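Local coordinates for protein phosphoribosylaminoimidazole-succinocarboxamide synthase (Ehrlichia chaffeensis str. Arkansas, PDB 3KRE) that joins 5-amino-1-(5-phospho-D-ribosyl)imidazole-4-carboxylate to L-aspartate at the cost of ATP, making SAICAR in de novo purine biosynthesis, at residues 53-64 against 236-247. Numbering follows the deposited sequence.
With EDO (1,2-ethanediol), chain D; EDO (1,2-ethanediol), chain J; EDO (1,2-ethanediol), chain H.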
# COMPACT_ATOMS: atom_id res chain seq x y z
N ILE A 53 -6.44 10.51 -8.37
CA ILE A 53 -6.99 9.21 -7.93
C ILE A 53 -7.60 8.57 -9.18
O ILE A 53 -8.13 9.26 -10.04
CB ILE A 53 -8.05 9.42 -6.79
CG1 ILE A 53 -8.36 8.13 -6.01
CG2 ILE A 53 -9.38 10.05 -7.36
CD1 ILE A 53 -9.09 8.44 -4.63
N THR A 54 -7.49 7.26 -9.29
CA THR A 54 -8.11 6.54 -10.39
C THR A 54 -8.75 5.26 -9.85
O THR A 54 -8.30 4.71 -8.84
CB THR A 54 -7.07 6.19 -11.45
OG1 THR A 54 -6.13 5.27 -10.89
CG2 THR A 54 -6.27 7.47 -11.87
N ALA A 55 -9.77 4.77 -10.54
CA ALA A 55 -10.39 3.49 -10.19
C ALA A 55 -10.82 2.71 -11.44
O ALA A 55 -10.94 3.28 -12.54
CB ALA A 55 -11.59 3.74 -9.27
N PHE A 56 -11.05 1.40 -11.24
CA PHE A 56 -11.68 0.53 -12.23
C PHE A 56 -10.86 0.53 -13.51
O PHE A 56 -11.35 0.89 -14.58
CB PHE A 56 -13.13 0.94 -12.47
CG PHE A 56 -13.94 0.98 -11.21
CD1 PHE A 56 -14.16 -0.18 -10.47
CD2 PHE A 56 -14.47 2.17 -10.73
CE1 PHE A 56 -14.90 -0.15 -9.29
CE2 PHE A 56 -15.20 2.21 -9.56
CZ PHE A 56 -15.43 1.05 -8.84
N ASN A 57 -9.59 0.16 -13.35
CA ASN A 57 -8.63 0.16 -14.45
C ASN A 57 -8.63 1.46 -15.24
O ASN A 57 -8.60 1.44 -16.47
CB ASN A 57 -8.94 -1.02 -15.39
CG ASN A 57 -8.82 -2.35 -14.68
OD1 ASN A 57 -7.77 -2.66 -14.12
ND2 ASN A 57 -9.90 -3.12 -14.68
N ASN A 58 -8.66 2.59 -14.52
CA ASN A 58 -8.67 3.92 -15.14
C ASN A 58 -9.91 4.26 -15.95
O ASN A 58 -9.88 5.13 -16.82
CB ASN A 58 -7.38 4.15 -15.97
CG ASN A 58 -6.49 5.24 -15.38
OD1 ASN A 58 -5.42 4.96 -14.83
ND2 ASN A 58 -6.96 6.49 -15.47
N LYS A 59 -11.04 3.63 -15.65
CA LYS A 59 -12.32 4.07 -16.21
C LYS A 59 -12.77 5.39 -15.55
O LYS A 59 -13.57 6.14 -16.12
CB LYS A 59 -13.42 3.01 -16.04
N LYS A 60 -12.23 5.66 -14.35
CA LYS A 60 -12.69 6.75 -13.48
C LYS A 60 -11.39 7.44 -13.02
O LYS A 60 -10.49 6.79 -12.54
CB LYS A 60 -13.41 6.10 -12.26
CG LYS A 60 -14.65 6.76 -11.60
CD LYS A 60 -14.90 6.05 -10.22
CE LYS A 60 -16.19 6.41 -9.47
NZ LYS A 60 -16.44 7.89 -9.43
N ALA A 61 -11.26 8.76 -13.20
CA ALA A 61 -10.13 9.49 -12.63
C ALA A 61 -10.61 10.86 -12.15
O ALA A 61 -11.57 11.39 -12.67
CB ALA A 61 -8.94 9.63 -13.67
N ALA A 62 -9.94 11.39 -11.13
CA ALA A 62 -10.29 12.69 -10.54
C ALA A 62 -9.09 13.27 -9.83
O ALA A 62 -8.15 12.55 -9.47
CB ALA A 62 -11.46 12.58 -9.53
N ILE A 63 -9.16 14.57 -9.59
CA ILE A 63 -8.19 15.26 -8.75
C ILE A 63 -8.87 15.48 -7.40
O ILE A 63 -9.94 16.10 -7.35
CB ILE A 63 -7.83 16.62 -9.33
CG1 ILE A 63 -7.17 16.45 -10.70
CG2 ILE A 63 -6.93 17.40 -8.32
CD1 ILE A 63 -5.91 15.61 -10.67
N ILE A 64 -8.26 14.98 -6.34
CA ILE A 64 -8.73 15.17 -4.96
C ILE A 64 -7.68 16.04 -4.26
O ILE A 64 -6.66 15.53 -3.76
CB ILE A 64 -8.88 13.84 -4.19
CG1 ILE A 64 -9.69 12.80 -4.97
CG2 ILE A 64 -9.49 14.04 -2.75
CD1 ILE A 64 -11.05 13.20 -5.28
N LYS A 236 -9.90 4.90 -0.10
CA LYS A 236 -10.18 5.09 -1.53
C LYS A 236 -11.56 4.57 -1.99
O LYS A 236 -12.10 5.05 -2.97
CB LYS A 236 -9.07 4.42 -2.33
CG LYS A 236 -9.21 4.46 -3.82
CD LYS A 236 -7.89 4.06 -4.46
CE LYS A 236 -8.04 3.95 -5.93
NZ LYS A 236 -6.76 3.69 -6.64
N ASP A 237 -12.13 3.61 -1.26
CA ASP A 237 -13.52 3.17 -1.54
C ASP A 237 -14.51 4.32 -1.51
O ASP A 237 -15.54 4.24 -2.18
CB ASP A 237 -14.04 2.04 -0.62
CG ASP A 237 -13.64 0.66 -1.10
OD1 ASP A 237 -13.23 0.52 -2.28
OD2 ASP A 237 -13.72 -0.29 -0.28
N ARG A 238 -14.21 5.38 -0.78
CA ARG A 238 -15.10 6.56 -0.81
C ARG A 238 -15.18 7.15 -2.22
O ARG A 238 -16.23 7.59 -2.67
CB ARG A 238 -14.68 7.64 0.20
CG ARG A 238 -14.73 7.19 1.66
CD ARG A 238 -14.87 8.35 2.64
NE ARG A 238 -16.18 8.94 2.50
CZ ARG A 238 -17.30 8.45 3.05
NH1 ARG A 238 -17.28 7.40 3.86
NH2 ARG A 238 -18.46 9.03 2.78
N TYR A 239 -14.05 7.13 -2.92
CA TYR A 239 -14.02 7.52 -4.32
C TYR A 239 -14.62 6.44 -5.21
O TYR A 239 -15.50 6.73 -6.04
CB TYR A 239 -12.60 7.86 -4.73
CG TYR A 239 -12.50 8.15 -6.20
CD1 TYR A 239 -13.07 9.30 -6.74
CD2 TYR A 239 -11.86 7.27 -7.06
CE1 TYR A 239 -13.01 9.55 -8.11
CE2 TYR A 239 -11.79 7.52 -8.41
CZ TYR A 239 -12.37 8.66 -8.93
OH TYR A 239 -12.32 8.95 -10.29
N ARG A 240 -14.19 5.18 -5.05
CA ARG A 240 -14.70 4.11 -5.92
C ARG A 240 -16.23 4.00 -5.92
O ARG A 240 -16.85 3.82 -6.98
CB ARG A 240 -14.13 2.76 -5.51
CG ARG A 240 -12.67 2.57 -5.79
CD ARG A 240 -12.36 1.07 -5.65
NE ARG A 240 -10.93 0.85 -5.66
CZ ARG A 240 -10.17 0.68 -4.58
NH1 ARG A 240 -10.67 0.74 -3.34
NH2 ARG A 240 -8.87 0.50 -4.75
N LEU A 241 -16.82 4.15 -4.74
CA LEU A 241 -18.26 3.96 -4.53
C LEU A 241 -19.03 5.29 -4.51
O LEU A 241 -20.22 5.30 -4.19
CB LEU A 241 -18.50 3.19 -3.24
CG LEU A 241 -17.74 1.89 -3.09
CD1 LEU A 241 -18.08 1.29 -1.71
CD2 LEU A 241 -18.06 0.99 -4.28
N ASN A 242 -18.36 6.36 -4.93
CA ASN A 242 -18.90 7.72 -4.98
C ASN A 242 -19.69 8.09 -3.72
O ASN A 242 -20.83 8.55 -3.80
CB ASN A 242 -19.71 7.94 -6.27
CG ASN A 242 -20.00 9.44 -6.56
OD1 ASN A 242 -21.03 9.77 -7.16
ND2 ASN A 242 -19.10 10.34 -6.13
N LEU A 243 -19.05 7.90 -2.58
CA LEU A 243 -19.64 8.20 -1.28
C LEU A 243 -19.45 9.64 -0.81
O LEU A 243 -20.06 10.05 0.19
CB LEU A 243 -19.05 7.28 -0.20
CG LEU A 243 -19.10 5.78 -0.49
CD1 LEU A 243 -18.48 4.97 0.67
CD2 LEU A 243 -20.54 5.38 -0.80
N GLY A 244 -18.64 10.41 -1.53
CA GLY A 244 -18.35 11.78 -1.16
C GLY A 244 -17.48 11.81 0.07
O GLY A 244 -17.16 10.77 0.63
N ASN A 245 -17.04 13.02 0.48
CA ASN A 245 -16.19 13.19 1.65
C ASN A 245 -14.94 12.34 1.57
O ASN A 245 -14.50 11.73 2.54
CB ASN A 245 -16.97 12.92 2.97
CG ASN A 245 -17.64 14.16 3.54
OD1 ASN A 245 -17.99 15.10 2.82
ND2 ASN A 245 -17.88 14.13 4.85
N VAL A 246 -14.35 12.28 0.38
CA VAL A 246 -13.12 11.50 0.18
C VAL A 246 -11.98 12.06 1.01
O VAL A 246 -11.35 11.34 1.80
CB VAL A 246 -12.77 11.41 -1.33
CG1 VAL A 246 -11.38 10.77 -1.56
CG2 VAL A 246 -13.94 10.69 -2.10
N ILE A 247 -11.75 13.37 0.90
CA ILE A 247 -10.60 13.94 1.58
C ILE A 247 -10.82 13.87 3.09
O ILE A 247 -9.88 13.63 3.83
CB ILE A 247 -10.26 15.36 1.10
CG1 ILE A 247 -8.83 15.76 1.51
CG2 ILE A 247 -11.32 16.34 1.63
CD1 ILE A 247 -7.72 14.93 0.87
C1 EDO D . -7.26 0.36 -1.55
O1 EDO D . -7.89 -0.66 -2.28
C2 EDO D . -8.15 0.85 -0.42
O2 EDO D . -9.40 1.27 -0.93
C1 EDO J . -15.83 17.06 0.18
O1 EDO J . -14.71 16.19 0.11
C2 EDO J . -17.05 16.59 -0.61
O2 EDO J . -16.98 15.30 -1.18
C1 EDO H . -14.99 9.95 7.01
O1 EDO H . -15.87 9.92 8.15
C2 EDO H . -15.57 10.69 5.81
O2 EDO H . -16.18 11.92 6.24
O HOH W 1 -10.32 0.08 -8.56
O HOH W 2 -16.51 9.22 -6.78
O HOH W 3 -14.18 10.39 -11.31
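Tyr-239 lays its ring between Ile-53 and Lys-60 of a two-stranded antiparallel hairpin, whose type I' turn, Phe-56 to Lys-59, runs into a classic beta bulge in which Lys-59 and Lys-60 both face Ala-55. In the CH-pi contact, Ile-53 CG2 stands 3.5 Å from the Tyr-239 ring centroid, almost on the normal. Lys-60 covers the opposite face, its NZ making an off-centre cation-pi contact 4.5 Å from the centroid. With CG anti to the backbone N (chi1 175°), Tyr-239 reaches from its short helix to the strands, where Ala-55 CB and Ala-62 CB meet CE2 and CE1.

Ile-53 CD1 packs 3.6 Å from Tyr-239 CB; beyond the ring, Ile-64 CG2 rests against Val-246 CG1 and Ile-247 CD1 at the start of helix 246-257. At the turn, the edge of the Phe-56 ring meets the carbonyl O of Arg-240, with CE2 3.5 Å from it.

The direct polar link is weak: the extended Lys-236 chain brings NZ to 2.9 Å from Thr-54 O. Three waters add bridges. One accepts from Phe-56 N and Arg-240 NE; another accepts from Lys-60 NZ and donates to Tyr-239 O; a third lies 2.6 Å from Tyr-239 OH and donates to Ala-61 O. Arg-240 NH1 also forms a salt bridge with Asp-237 OD1, while Asp-237 OD2 pairs with Arg-224 and Arg-233.

The hairpin is thus joined to the C-terminal helical region chiefly by one aromatic ring gripped on both faces: the only direct hydrogen bond between the two segments is weak and three waters bridge them, so the contact rests mainly on the packing of Tyr-239.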